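Local coordinates for H/ACA ribonucleoprotein complex non-core subunit NAF1 (Saccharomyces cerevisiae, PDB 2V3M) that binds RNA and assists assembly of box H/ACA ribonucleoproteins, being replaced by GAR1 as they mature, and is represented here by its Gar1-like domain, at residues Ile24-Ile30 with Cys64-Leu70; Pro32-Leu36 with Ile45-Thr49; Ala39-Ile44 with Phe98-Lys102; Ile71-Thr75 with Tyr86-Leu90. All coordinates share one frame; numbering follows the deposited sequence.

How the interactions relate
From the N terminus, interaction 1 comes first: the loop 24-30 leading into strand 30-40 meets 64-70, closing a loop that contains the hairpin of strands 30-40 and 43-48. Interaction 2 pairs the arms of that hairpin and so lies within the span of interaction 1. Interaction 3 starts from the hairpin tip at 39-44 and reaches forward to helix 95-102, crossing both interaction 1 and interaction 2 along the chain. Interaction 4 opens after interaction 1 has closed and falls within the span of interaction 3; it sets residues 71-75 against strand 85-89. Strand 85-89 pairs in the sheet with strand 43-48, tying interactions 2, 3 and 4 together.

Interaction 1 of 4, residues Ile24-Ile30 with Cys64-Leu70; sequences ISEKTII and CLEDRTL
The guanidinium of Arg68 is sandwiched: Ile30 CD1 lies over one face, 3.5 Å from NH1 of Arg68, while the backbone carbonyl oxygen of Glu26 sits over the other, off toward the rim. At the edge, Thr28 O lies near the guanidinium plane and takes the main bond, with Arg68 NH1 to Thr28 O at 2.8 Å and an N-H...O angle of 160°; NH2 adds a weak bond to the same oxygen. The donor NH1 comes from above the Thr28 carbonyl plane. Ile24 CG2 fills another part of the edge. A bend at the third side-chain torsion of Arg68 (chi3 -148°) turns the group toward these partners. The Glu26 carboxylate is turned 69° from the guanidinium, and its OE1 stands 3.4 Å from Arg68 NE, well out of the guanidinium plane, a salt bridge by charge alone. Each segment contains a type I turn, Ser25-Thr28 and Leu65-Arg68, and the arginine ending the second reaches the first, joining the loop before strand 30-40 to the connection between strands 62-65 and 70-73, beside strand 108-112. Ser25 O accepts from both N and OG1 of Thr28, which arrive from the same face. Ile24 CD1 packs 3.6 Å from Leu70 CB, and Ile30 CG1 meets Cys64 SG. Asp67, in the second turn, accepts at OD1 from Thr69 N, an Asx turn, while its OD2 forms a salt bridge with Arg104.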
loop_
_atom_site.group_PDB
_atom_site.type_symbol
_atom_site.label_atom_id
_atom_site.label_comp_id
_atom_site.label_asym_id
_atom_site.label_seq_id
_atom_site.Cartn_x
_atom_site.Cartn_y
_atom_site.Cartn_z
ATOM N N ILE A 24 -8.687 22.814 -5.633
ATOM C CA ILE A 24 -7.424 23.518 -5.710
ATOM C C ILE A 24 -7.549 24.536 -6.817
ATOM O O ILE A 24 -7.861 24.244 -7.971
ATOM C CB ILE A 24 -6.249 22.618 -5.914
ATOM C CG1 ILE A 24 -6.200 21.566 -4.794
ATOM C CG2 ILE A 24 -5.014 23.443 -5.893
ATOM C CD1 ILE A 24 -6.463 20.060 -5.201
ATOM N N SER A 25 -7.355 25.765 -6.433
ATOM C CA SER A 25 -7.374 26.856 -7.384
ATOM C C SER A 25 -6.216 26.761 -8.436
ATOM O O SER A 25 -5.090 26.343 -8.146
ATOM C CB SER A 25 -7.339 28.142 -6.566
ATOM O OG SER A 25 -6.833 29.203 -7.307
ATOM N N GLU A 26 -6.484 27.162 -9.666
ATOM C CA GLU A 26 -5.485 27.029 -10.741
ATOM C C GLU A 26 -4.226 27.894 -10.629
ATOM O O GLU A 26 -3.215 27.704 -11.317
ATOM C CB GLU A 26 -6.154 27.405 -12.022
ATOM C CG GLU A 26 -5.599 26.707 -13.195
ATOM C CD GLU A 26 -6.187 25.369 -13.471
ATOM O OE1 GLU A 26 -5.947 24.464 -12.746
ATOM O OE2 GLU A 26 -6.845 25.156 -14.462
ATOM N N LYS A 27 -4.344 28.899 -9.787
ATOM C CA LYS A 27 -3.242 29.744 -9.436
ATOM C C LYS A 27 -2.270 29.044 -8.535
ATOM O O LYS A 27 -1.103 29.365 -8.610
ATOM C CB LYS A 27 -3.723 30.885 -8.574
ATOM C CG LYS A 27 -4.743 31.612 -9.088
ATOM C CD LYS A 27 -4.130 32.465 -10.060
ATOM C CE LYS A 27 -5.119 33.375 -10.505
ATOM N NZ LYS A 27 -6.354 32.676 -10.491
ATOM N N THR A 28 -2.723 28.190 -7.614
ATOM C CA THR A 28 -1.835 27.906 -6.538
ATOM C C THR A 28 -0.684 27.033 -7.033
ATOM O O THR A 28 -0.795 26.415 -8.097
ATOM C CB THR A 28 -2.532 27.395 -5.254
ATOM O OG1 THR A 28 -3.310 26.226 -5.473
ATOM C CG2 THR A 28 -3.386 28.417 -4.677
ATOM N N ILE A 29 0.424 27.025 -6.286
ATOM C CA ILE A 29 1.602 26.250 -6.637
ATOM C C ILE A 29 1.406 24.818 -6.237
ATOM O O ILE A 29 0.889 24.519 -5.183
ATOM C CB ILE A 29 2.878 26.886 -6.071
ATOM C CG1 ILE A 29 2.858 28.348 -6.511
ATOM C CG2 ILE A 29 4.121 26.114 -6.529
ATOM C CD1 ILE A 29 4.011 29.155 -6.303
ATOM N N ILE A 30 1.786 23.964 -7.163
ATOM C CA ILE A 30 1.686 22.537 -7.059
ATOM C C ILE A 30 3.151 22.061 -7.102
ATOM O O ILE A 30 3.974 22.644 -7.843
ATOM C CB ILE A 30 0.813 22.049 -8.251
ATOM C CG1 ILE A 30 -0.318 21.207 -7.769
ATOM C CG2 ILE A 30 1.487 21.139 -9.199
ATOM C CD1 ILE A 30 -1.330 21.934 -7.273
ATOM N N CYS A 64 -2.547 16.077 -4.795
ATOM C CA CYS A 64 -3.390 16.143 -6.015
ATOM C C CYS A 64 -2.645 15.591 -7.219
ATOM O O CYS A 64 -1.478 15.372 -7.123
ATOM C CB CYS A 64 -3.764 17.588 -6.325
ATOM S SG CYS A 64 -2.313 18.752 -6.602
ATOM N N LEU A 65 -3.324 15.376 -8.324
ATOM C CA LEU A 65 -2.695 14.957 -9.531
ATOM C C LEU A 65 -2.222 16.232 -10.204
ATOM O O LEU A 65 -2.483 17.271 -9.679
ATOM C CB LEU A 65 -3.715 14.161 -10.365
ATOM C CG LEU A 65 -3.831 12.646 -10.050
ATOM C CD1 LEU A 65 -2.946 12.176 -8.938
ATOM C CD2 LEU A 65 -5.238 12.273 -9.817
ATOM N N GLU A 66 -1.559 16.156 -11.348
ATOM C CA GLU A 66 -1.208 17.318 -12.178
ATOM C C GLU A 66 -2.395 18.099 -12.642
ATOM O O GLU A 66 -2.283 19.275 -12.921
ATOM C CB GLU A 66 -0.427 16.857 -13.387
ATOM C CG GLU A 66 0.455 17.877 -13.935
ATOM C CD GLU A 66 1.464 17.312 -14.903
ATOM O OE1 GLU A 66 2.391 18.031 -15.237
ATOM O OE2 GLU A 66 1.344 16.141 -15.324
ATOM N N ASP A 67 -3.548 17.474 -12.823
ATOM C CA ASP A 67 -4.670 18.300 -13.312
ATOM C C ASP A 67 -5.412 18.923 -12.138
ATOM O O ASP A 67 -6.541 19.386 -12.243
ATOM C CB ASP A 67 -5.645 17.519 -14.169
ATOM C CG ASP A 67 -6.243 16.315 -13.453
ATOM O OD1 ASP A 67 -5.852 16.044 -12.294
ATOM O OD2 ASP A 67 -7.087 15.603 -14.079
ATOM N N ARG A 68 -4.772 18.915 -10.997
ATOM C CA ARG A 68 -5.390 19.417 -9.794
ATOM C C ARG A 68 -6.616 18.641 -9.248
ATOM O O ARG A 68 -7.399 19.150 -8.457
ATOM C CB ARG A 68 -5.660 20.895 -9.921
ATOM C CG ARG A 68 -4.433 21.744 -9.754
ATOM C CD ARG A 68 -4.551 23.026 -10.469
ATOM N NE ARG A 68 -3.237 23.466 -10.943
ATOM C CZ ARG A 68 -2.396 24.235 -10.244
ATOM N NH1 ARG A 68 -2.717 24.596 -9.005
ATOM N NH2 ARG A 68 -1.210 24.616 -10.745
ATOM N N THR A 69 -6.726 17.382 -9.651
ATOM C CA THR A 69 -7.680 16.485 -9.087
ATOM C C THR A 69 -7.173 16.236 -7.678
ATOM O O THR A 69 -6.062 15.781 -7.452
ATOM C CB THR A 69 -7.775 15.178 -9.855
ATOM O OG1 THR A 69 -8.345 15.429 -11.146
ATOM C CG2 THR A 69 -8.678 14.251 -9.097
ATOM N N LEU A 70 -7.997 16.581 -6.708
ATOM C CA LEU A 70 -7.625 16.482 -5.335
ATOM C C LEU A 70 -7.650 15.031 -4.821
ATOM O O LEU A 70 -8.736 14.389 -4.906
ATOM C CB LEU A 70 -8.615 17.289 -4.554
ATOM C CG LEU A 70 -8.712 16.827 -3.073
ATOM C CD1 LEU A 70 -7.613 17.520 -2.305
ATOM C CD2 LEU A 70 -10.101 17.039 -2.310
#

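Interaction 2 of 4, residues Pro32-Leu36 with Ile45-Thr49; sequences PIGVL and IIHAT
Val35 and His47 form an antiparallel hydrogen-bonded pair, flanked by the non-hydrogen-bonded pairs Gly34-Ala48 and Leu36-Ile46, and the two strand segments are strongly twisted, at 131° to each other. Val35 N donates to His47 O at 3.1 Å and His47 N returns a straighter bond to Val35 O at 3.0 Å; Thr49 N continues the ladder to Ile33 O. The absence of a side chain at Gly34 is consistent with the close approach of the strands: its CA lies 3.1 Å from His47 O, in a CA-H...O contact, and a CB at this position would run into that same oxygen. Ile46 lays its CG2 branch across the neighbouring backbone, 3.7 Å from Val35 N, because this methyl is anti to its own backbone N while CG1 takes the place beside it (chi1 -56°). Further along, the same CG2 is a looser 4.5 Å from Ile33 CG2. Leu36 and Ile46 share one face of the hairpin, with Val35 and His47 on the other. On that second face, Val35 CG2 approaches Thr49 OG1 to 4.1 Å, and the His47 ring stacks on Phe85. The hairpin is clasped by strands on both flanks: strand 108-112 pairs with 30-40, where Ile33 and Gly34 both face Ala109 in a classic beta bulge, and strand 85-89 lines up beside 43-48, with Ile88 packed on Ile46.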
loop_
_atom_site.group_PDB
_atom_site.type_symbol
_atom_site.label_atom_id
_atom_site.label_comp_id
_atom_site.label_asym_id
_atom_site.label_seq_id
_atom_site.Cartn_x
_atom_site.Cartn_y
_atom_site.Cartn_z
ATOM N N PRO A 32 5.797 18.545 -7.437
ATOM C CA PRO A 32 5.831 17.100 -7.658
ATOM C C PRO A 32 6.303 16.404 -6.367
ATOM O O PRO A 32 7.143 16.953 -5.651
ATOM C CB PRO A 32 6.812 16.935 -8.819
ATOM C CG PRO A 32 7.652 18.145 -8.762
ATOM C CD PRO A 32 6.707 19.254 -8.345
ATOM N N ILE A 33 5.721 15.269 -6.026
ATOM C CA ILE A 33 6.069 14.662 -4.788
ATOM C C ILE A 33 6.296 13.137 -4.926
ATOM O O ILE A 33 7.043 12.584 -4.142
ATOM C CB ILE A 33 4.952 14.961 -3.736
ATOM C CG1 ILE A 33 5.446 14.690 -2.319
ATOM C CG2 ILE A 33 3.709 14.115 -3.948
ATOM C CD1 ILE A 33 6.433 15.779 -1.808
ATOM N N GLY A 34 5.632 12.477 -5.908
ATOM C CA GLY A 34 5.769 11.009 -6.086
ATOM C C GLY A 34 4.830 10.493 -7.171
ATOM O O GLY A 34 4.506 11.245 -8.168
ATOM N N VAL A 35 4.444 9.211 -7.067
ATOM C CA VAL A 35 3.729 8.601 -8.164
ATOM C C VAL A 35 2.662 7.837 -7.501
ATOM O O VAL A 35 2.914 7.178 -6.533
ATOM C CB VAL A 35 4.607 7.669 -8.984
ATOM C CG1 VAL A 35 3.760 6.882 -10.027
ATOM C CG2 VAL A 35 5.767 8.428 -9.614
ATOM N N LEU A 36 1.430 7.967 -7.973
ATOM C CA LEU A 36 0.306 7.239 -7.391
ATOM C C LEU A 36 0.516 5.774 -7.701
ATOM O O LEU A 36 0.575 5.415 -8.918
ATOM C CB LEU A 36 -0.950 7.772 -8.070
ATOM C CG LEU A 36 -2.336 7.181 -7.806
ATOM C CD1 LEU A 36 -2.714 7.368 -6.409
ATOM C CD2 LEU A 36 -3.399 7.880 -8.664
ATOM N N ILE A 45 -2.102 5.048 -2.022
ATOM C CA ILE A 45 -0.713 4.941 -1.675
ATOM C C ILE A 45 0.145 5.682 -2.722
ATOM O O ILE A 45 0.039 5.387 -3.900
ATOM C CB ILE A 45 -0.273 3.509 -1.687
ATOM C CG1 ILE A 45 -0.890 2.799 -0.541
ATOM C CG2 ILE A 45 1.187 3.428 -1.516
ATOM C CD1 ILE A 45 -1.238 3.515 0.546
ATOM N N ILE A 46 1.004 6.577 -2.276
ATOM C CA ILE A 46 1.898 7.324 -3.168
ATOM C C ILE A 46 3.365 7.007 -2.860
ATOM O O ILE A 46 3.755 6.949 -1.662
ATOM C CB ILE A 46 1.626 8.865 -3.004
ATOM C CG1 ILE A 46 0.127 9.024 -3.303
ATOM C CG2 ILE A 46 2.594 9.764 -3.906
ATOM C CD1 ILE A 46 -0.318 10.251 -3.583
ATOM N N HIS A 47 4.166 6.782 -3.874
ATOM C CA HIS A 47 5.488 6.378 -3.572
ATOM C C HIS A 47 6.313 7.611 -3.732
ATOM O O HIS A 47 6.277 8.226 -4.817
ATOM C CB HIS A 47 5.967 5.315 -4.545
ATOM C CG HIS A 47 7.228 4.623 -4.116
ATOM N ND1 HIS A 47 7.813 3.608 -4.847
ATOM C CD2 HIS A 47 8.034 4.803 -3.038
ATOM C CE1 HIS A 47 8.904 3.165 -4.234
ATOM N NE2 HIS A 47 9.065 3.877 -3.131
ATOM N N ALA A 48 7.037 8.005 -2.672
ATOM C CA ALA A 48 7.863 9.216 -2.731
ATOM C C ALA A 48 8.901 9.195 -3.863
ATOM O O ALA A 48 9.435 8.142 -4.205
ATOM C CB ALA A 48 8.529 9.478 -1.415
ATOM N N THR A 49 9.146 10.367 -4.458
ATOM C CA THR A 49 10.202 10.607 -5.486
ATOM C C THR A 49 11.079 11.793 -5.134
ATOM O O THR A 49 12.298 11.688 -5.247
ATOM C CB THR A 49 9.590 10.774 -6.909
ATOM O OG1 THR A 49 9.036 9.514 -7.336
ATOM C CG2 THR A 49 10.647 11.219 -7.937
#

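Interaction 3 of 4, residues Ala39-Ile44 with Phe98-Lys102; sequences AFENNI and FDELK. With SO4 (sulfate ion), chain G.
The ring of Phe98 packs against the hairpin tip, one face toward the backbone of Asn42, whose N lies 3.4 Å from Phe98 CE1. Phe40 N and Asn43 O lie at the ring edge instead. With its CG anti to the backbone N (chi1 177°), the ring is held out from the helix toward this turn. The Asn42 side chain crosses it at about a right angle, its amide plane 82° from the ring plane and OD1 3.9 Å from Phe98 CG. Ile44 runs past the ring in the opposite direction, with CD1 3.8 Å from Phe98 CD1, and its side chain crosses that of Leu101 at about a right angle, CG1 3.9 Å from Leu101 CD1. Ala39 CB touches both Phe98 CE1 and Lys102 CA, 3.8 Å from each. With an alanine at Phe98, the face against Asn42 and the contact with Ile44 CD1 would be lost, and a gap is likely to open between helix and turn. Lys102, bent at its second torsion, brings NZ back toward Ala39 O in a weak bond and to 2.7 Å from O2 of a sulfate, probably from the crystallisation liquor. Sulfate O4 accepts from Glu41 N at 2.7 Å, while the Glu41 carboxylate bonds to His47 of the second subunit. What emerges is a beta hairpin closed by a type I' turn, Phe40-Asn43, with helix 95-102 packed against it chiefly through Phe98, Leu101 and Lys102 adding contacts.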
loop_
_atom_site.group_PDB
_atom_site.type_symbol
_atom_site.label_atom_id
_atom_site.label_comp_id
_atom_site.label_asym_id
_atom_site.label_seq_id
_atom_site.Cartn_x
_atom_site.Cartn_y
_atom_site.Cartn_z
ATOM N N ALA A 39 -4.283 1.619 -4.680
ATOM C CA ALA A 39 -5.588 2.001 -4.188
ATOM C C ALA A 39 -6.330 0.773 -3.774
ATOM O O ALA A 39 -6.828 -0.001 -4.610
ATOM C CB ALA A 39 -6.343 2.777 -5.245
ATOM N N PHE A 40 -6.363 0.582 -2.466
ATOM C CA PHE A 40 -7.190 -0.487 -1.870
ATOM C C PHE A 40 -7.836 0.020 -0.586
ATOM O O PHE A 40 -7.256 0.837 0.159
ATOM C CB PHE A 40 -6.337 -1.692 -1.604
ATOM C CG PHE A 40 -5.266 -1.424 -0.624
ATOM C CD1 PHE A 40 -5.448 -1.712 0.741
ATOM C CD2 PHE A 40 -4.114 -0.826 -1.012
ATOM C CE1 PHE A 40 -4.468 -1.387 1.679
ATOM C CE2 PHE A 40 -3.137 -0.554 -0.117
ATOM C CZ PHE A 40 -3.328 -0.844 1.253
ATOM N N GLU A 41 -9.045 -0.415 -0.375
ATOM C CA GLU A 41 -9.771 -0.153 0.835
ATOM C C GLU A 41 -9.772 1.272 1.206
ATOM O O GLU A 41 -9.354 1.624 2.275
ATOM C CB GLU A 41 -9.242 -0.999 1.974
ATOM C CG GLU A 41 -10.108 -2.283 2.124
ATOM C CD GLU A 41 -9.604 -3.156 3.269
ATOM O OE1 GLU A 41 -10.437 -3.813 3.950
ATOM O OE2 GLU A 41 -8.362 -3.146 3.474
ATOM N N ASN A 42 -10.252 2.091 0.300
ATOM C CA ASN A 42 -10.232 3.524 0.511
ATOM C C ASN A 42 -8.876 4.060 0.891
ATOM O O ASN A 42 -8.803 5.254 1.231
ATOM C CB ASN A 42 -11.248 3.987 1.542
ATOM C CG ASN A 42 -12.662 3.795 1.097
ATOM O OD1 ASN A 42 -13.056 4.049 -0.054
ATOM N ND2 ASN A 42 -13.459 3.355 2.022
ATOM N N ASN A 43 -7.795 3.274 0.840
ATOM C CA ASN A 43 -6.472 3.916 0.923
ATOM C C ASN A 43 -5.843 4.205 -0.434
ATOM O O ASN A 43 -5.981 3.372 -1.358
ATOM C CB ASN A 43 -5.530 3.090 1.699
ATOM C CG ASN A 43 -6.005 2.880 3.108
ATOM O OD1 ASN A 43 -5.674 3.678 4.035
ATOM N ND2 ASN A 43 -6.760 1.759 3.331
ATOM N N ILE A 44 -5.173 5.349 -0.549
ATOM C CA ILE A 44 -4.422 5.665 -1.723
ATOM C C ILE A 44 -2.952 5.718 -1.269
ATOM O O ILE A 44 -2.599 6.337 -0.249
ATOM C CB ILE A 44 -4.857 7.040 -2.299
ATOM C CG1 ILE A 44 -6.280 6.992 -2.798
ATOM C CG2 ILE A 44 -3.937 7.502 -3.397
ATOM C CD1 ILE A 44 -6.574 5.827 -3.566
ATOM N N PHE A 98 -12.290 7.735 -4.912
ATOM C CA PHE A 98 -11.498 6.519 -4.811
ATOM C C PHE A 98 -11.476 5.721 -6.112
ATOM O O PHE A 98 -10.410 5.416 -6.589
ATOM C CB PHE A 98 -11.981 5.635 -3.631
ATOM C CG PHE A 98 -11.229 4.313 -3.509
ATOM C CD1 PHE A 98 -9.983 4.277 -2.924
ATOM C CD2 PHE A 98 -11.756 3.132 -4.059
ATOM C CE1 PHE A 98 -9.290 3.114 -2.837
ATOM C CE2 PHE A 98 -11.044 1.940 -3.987
ATOM C CZ PHE A 98 -9.826 1.924 -3.367
ATOM N N ASP A 99 -12.644 5.404 -6.648
ATOM C CA ASP A 99 -12.785 4.720 -7.935
ATOM C C ASP A 99 -12.140 5.428 -9.111
ATOM O O ASP A 99 -11.583 4.796 -10.018
ATOM C CB ASP A 99 -14.277 4.448 -8.207
ATOM C CG ASP A 99 -14.865 3.412 -7.209
ATOM O OD1 ASP A 99 -14.100 2.507 -6.719
ATOM O OD2 ASP A 99 -16.083 3.502 -6.888
ATOM N N GLU A 100 -12.188 6.749 -9.060
ATOM C CA GLU A 100 -11.548 7.546 -10.080
ATOM C C GLU A 100 -10.040 7.491 -9.961
ATOM O O GLU A 100 -9.342 7.454 -10.941
ATOM C CB GLU A 100 -12.044 8.962 -10.042
ATOM C CG GLU A 100 -11.628 9.753 -11.314
ATOM C CD GLU A 100 -11.690 11.350 -11.149
ATOM O OE1 GLU A 100 -10.847 12.017 -11.831
ATOM O OE2 GLU A 100 -12.534 11.907 -10.332
ATOM N N LEU A 101 -9.522 7.468 -8.755
ATOM C CA LEU A 101 -8.089 7.399 -8.591
ATOM C C LEU A 101 -7.570 6.010 -8.837
ATOM O O LEU A 101 -6.582 5.906 -9.524
ATOM C CB LEU A 101 -7.724 7.847 -7.210
ATOM C CG LEU A 101 -8.122 9.291 -6.844
ATOM C CD1 LEU A 101 -7.751 9.507 -5.343
ATOM C CD2 LEU A 101 -7.439 10.435 -7.676
ATOM N N LYS A 102 -8.230 4.970 -8.300
ATOM C CA LYS A 102 -8.014 3.561 -8.614
ATOM C C LYS A 102 -7.570 3.377 -10.075
ATOM O O LYS A 102 -6.601 2.697 -10.403
ATOM C CB LYS A 102 -9.347 2.809 -8.369
ATOM C CG LYS A 102 -9.415 1.251 -8.738
ATOM C CD LYS A 102 -9.119 0.448 -7.484
ATOM C CE LYS A 102 -8.909 -1.062 -7.619
ATOM N NZ LYS A 102 -9.225 -1.759 -6.292
HETATM S S SO4 G . -10.543 -2.252 -2.580
HETATM O O1 SO4 G . -9.934 -2.960 -1.449
HETATM O O2 SO4 G . -9.545 -2.034 -3.640
HETATM O O3 SO4 G . -11.661 -2.997 -3.135
HETATM O O4 SO4 G . -11.109 -1.010 -2.047
#

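Interaction 4 of 4, residues Ile71-Thr75 with Tyr86-Leu90; sequences IGMLT and YRIKL
Ile88 packs against the backbone of Gly72 and Met73 where two strands of the Gar1-like beta barrel cross nearly at right angles (97°, axes 6.4 Å apart); just there the first strand carries a classic beta bulge, Ile71 and Gly72 both facing Phe63. Two apolar side-chain pairs come first: the CG2 methyls of Ile71 and Ile88 meet at 4.2 Å, and at the other end Leu74 CD1 rests against Tyr86 CB at 4.0 Å. Other methyls lie against backbone. CG2 of Ile88, anti to its backbone N, is directed at the crossing strand and lies 3.7 Å from Gly72 C, while Leu90 CD2 approaches Ile71 O. A glycine in place of Ile88 would probably leave a gap beside Gly72 and Met73 and deprive the Ile71 methyl of its partner. The polar contacts gather on Thr75. Its N donates to Arg87 O at 2.8 Å, in the carbonyl plane though bent at the hydrogen, and its OG1 has a weak bond back to Met73 O. A flat-group contact lies alongside: Thr75 CG2 sits over one face of the Arg87 guanidinium, offset toward the rim, while Arg87 itself is held by a salt bridge to Glu76 and by a bond from NE to Asn43 OD1. With chi1 at -58°, the threonine hydroxyl is set beside its own N, and Lys89 N donates to that OG1 at 2.8 Å in an almost straight bond (175°).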
loop_
_atom_site.group_PDB
_atom_site.type_symbol
_atom_site.label_atom_id
_atom_site.label_comp_id
_atom_site.label_asym_id
_atom_site.label_seq_id
_atom_site.Cartn_x
_atom_site.Cartn_y
_atom_site.Cartn_z
ATOM N N ILE A 71 -6.508 14.541 -4.270
ATOM C CA ILE A 71 -6.453 13.221 -3.714
ATOM C C ILE A 71 -6.902 13.194 -2.253
ATOM O O ILE A 71 -7.903 12.609 -1.821
ATOM C CB ILE A 71 -5.125 12.648 -3.784
ATOM C CG1 ILE A 71 -4.710 12.484 -5.270
ATOM C CG2 ILE A 71 -5.197 11.319 -2.978
ATOM C CD1 ILE A 71 -3.373 11.876 -5.473
ATOM N N GLY A 72 -6.162 13.898 -1.452
ATOM C CA GLY A 72 -6.625 14.073 -0.065
ATOM C C GLY A 72 -5.423 14.335 0.852
ATOM O O GLY A 72 -4.330 14.810 0.472
HETATM N N MSE A 73 -5.627 14.080 2.125
HETATM C CA MSE A 73 -4.700 14.639 3.100
HETATM C C MSE A 73 -3.866 13.547 3.656
HETATM O O MSE A 73 -4.328 12.396 3.811
HETATM C CB MSE A 73 -5.461 15.104 4.226
HETATM C CG MSE A 73 -4.703 16.074 4.939
HETATM SE SE MSE A 73 -6.059 17.266 4.402
HETATM C CE MSE A 73 -6.457 18.374 5.861
ATOM N N LEU A 74 -2.625 13.855 3.986
ATOM C CA LEU A 74 -1.687 12.780 4.421
ATOM C C LEU A 74 -2.147 12.030 5.669
ATOM O O LEU A 74 -2.590 12.593 6.662
ATOM C CB LEU A 74 -0.352 13.372 4.794
ATOM C CG LEU A 74 0.700 12.376 5.292
ATOM C CD1 LEU A 74 1.105 11.509 4.121
ATOM C CD2 LEU A 74 1.915 13.058 5.660
ATOM N N THR A 75 -2.058 10.735 5.674
ATOM C CA THR A 75 -2.636 10.052 6.813
ATOM C C THR A 75 -1.523 9.344 7.499
ATOM O O THR A 75 -1.415 9.337 8.702
ATOM C CB THR A 75 -3.582 8.918 6.410
ATOM O OG1 THR A 75 -4.635 9.413 5.591
ATOM C CG2 THR A 75 -4.243 8.302 7.645
ATOM N N TYR A 86 3.479 7.239 1.071
ATOM C CA TYR A 86 2.539 8.053 1.752
ATOM C C TYR A 86 1.211 7.362 1.655
ATOM O O TYR A 86 0.851 6.837 0.609
ATOM C CB TYR A 86 2.508 9.369 1.086
ATOM C CG TYR A 86 3.818 10.049 1.105
ATOM C CD1 TYR A 86 4.379 10.575 -0.064
ATOM C CD2 TYR A 86 4.539 10.162 2.278
ATOM C CE1 TYR A 86 5.623 11.216 -0.053
ATOM C CE2 TYR A 86 5.728 10.847 2.321
ATOM C CZ TYR A 86 6.294 11.369 1.145
ATOM O OH TYR A 86 7.527 12.035 1.225
ATOM N N ARG A 87 0.483 7.295 2.751
ATOM C CA ARG A 87 -0.860 6.726 2.683
ATOM C C ARG A 87 -1.930 7.758 2.988
ATOM O O ARG A 87 -1.865 8.452 4.066
ATOM C CB ARG A 87 -0.899 5.609 3.662
ATOM C CG ARG A 87 -2.155 4.777 3.714
ATOM C CD ARG A 87 -2.022 3.922 5.030
ATOM N NE ARG A 87 -3.266 3.988 5.726
ATOM C CZ ARG A 87 -3.454 4.213 7.018
ATOM N NH1 ARG A 87 -2.471 4.365 7.876
ATOM N NH2 ARG A 87 -4.694 4.221 7.482
ATOM N N ILE A 88 -2.885 7.892 2.042
ATOM C CA ILE A 88 -4.021 8.841 2.180
ATOM C C ILE A 88 -5.274 7.991 2.327
ATOM O O ILE A 88 -5.634 7.282 1.421
ATOM C CB ILE A 88 -4.155 9.780 0.980
ATOM C CG1 ILE A 88 -2.972 10.712 0.877
ATOM C CG2 ILE A 88 -5.360 10.681 1.190
ATOM C CD1 ILE A 88 -2.125 10.461 -0.193
ATOM N N LYS A 89 -5.884 8.020 3.485
ATOM C CA LYS A 89 -7.089 7.314 3.665
ATOM C C LYS A 89 -8.277 8.173 3.374
ATOM O O LYS A 89 -8.406 9.164 4.080
ATOM C CB LYS A 89 -7.171 6.932 5.103
ATOM C CG LYS A 89 -8.494 6.387 5.526
ATOM C CD LYS A 89 -8.736 5.002 4.998
ATOM C CE LYS A 89 -9.792 4.383 5.915
ATOM N NZ LYS A 89 -10.120 2.961 5.637
ATOM N N LEU A 90 -9.112 7.823 2.358
ATOM C CA LEU A 90 -10.304 8.583 2.022
ATOM C C LEU A 90 -11.486 8.119 2.943
ATOM O O LEU A 90 -11.551 6.964 3.364
ATOM C CB LEU A 90 -10.645 8.420 0.571
ATOM C CG LEU A 90 -9.597 8.870 -0.419
ATOM C CD1 LEU A 90 -10.058 8.570 -1.811
ATOM C CD2 LEU A 90 -9.311 10.302 -0.300
#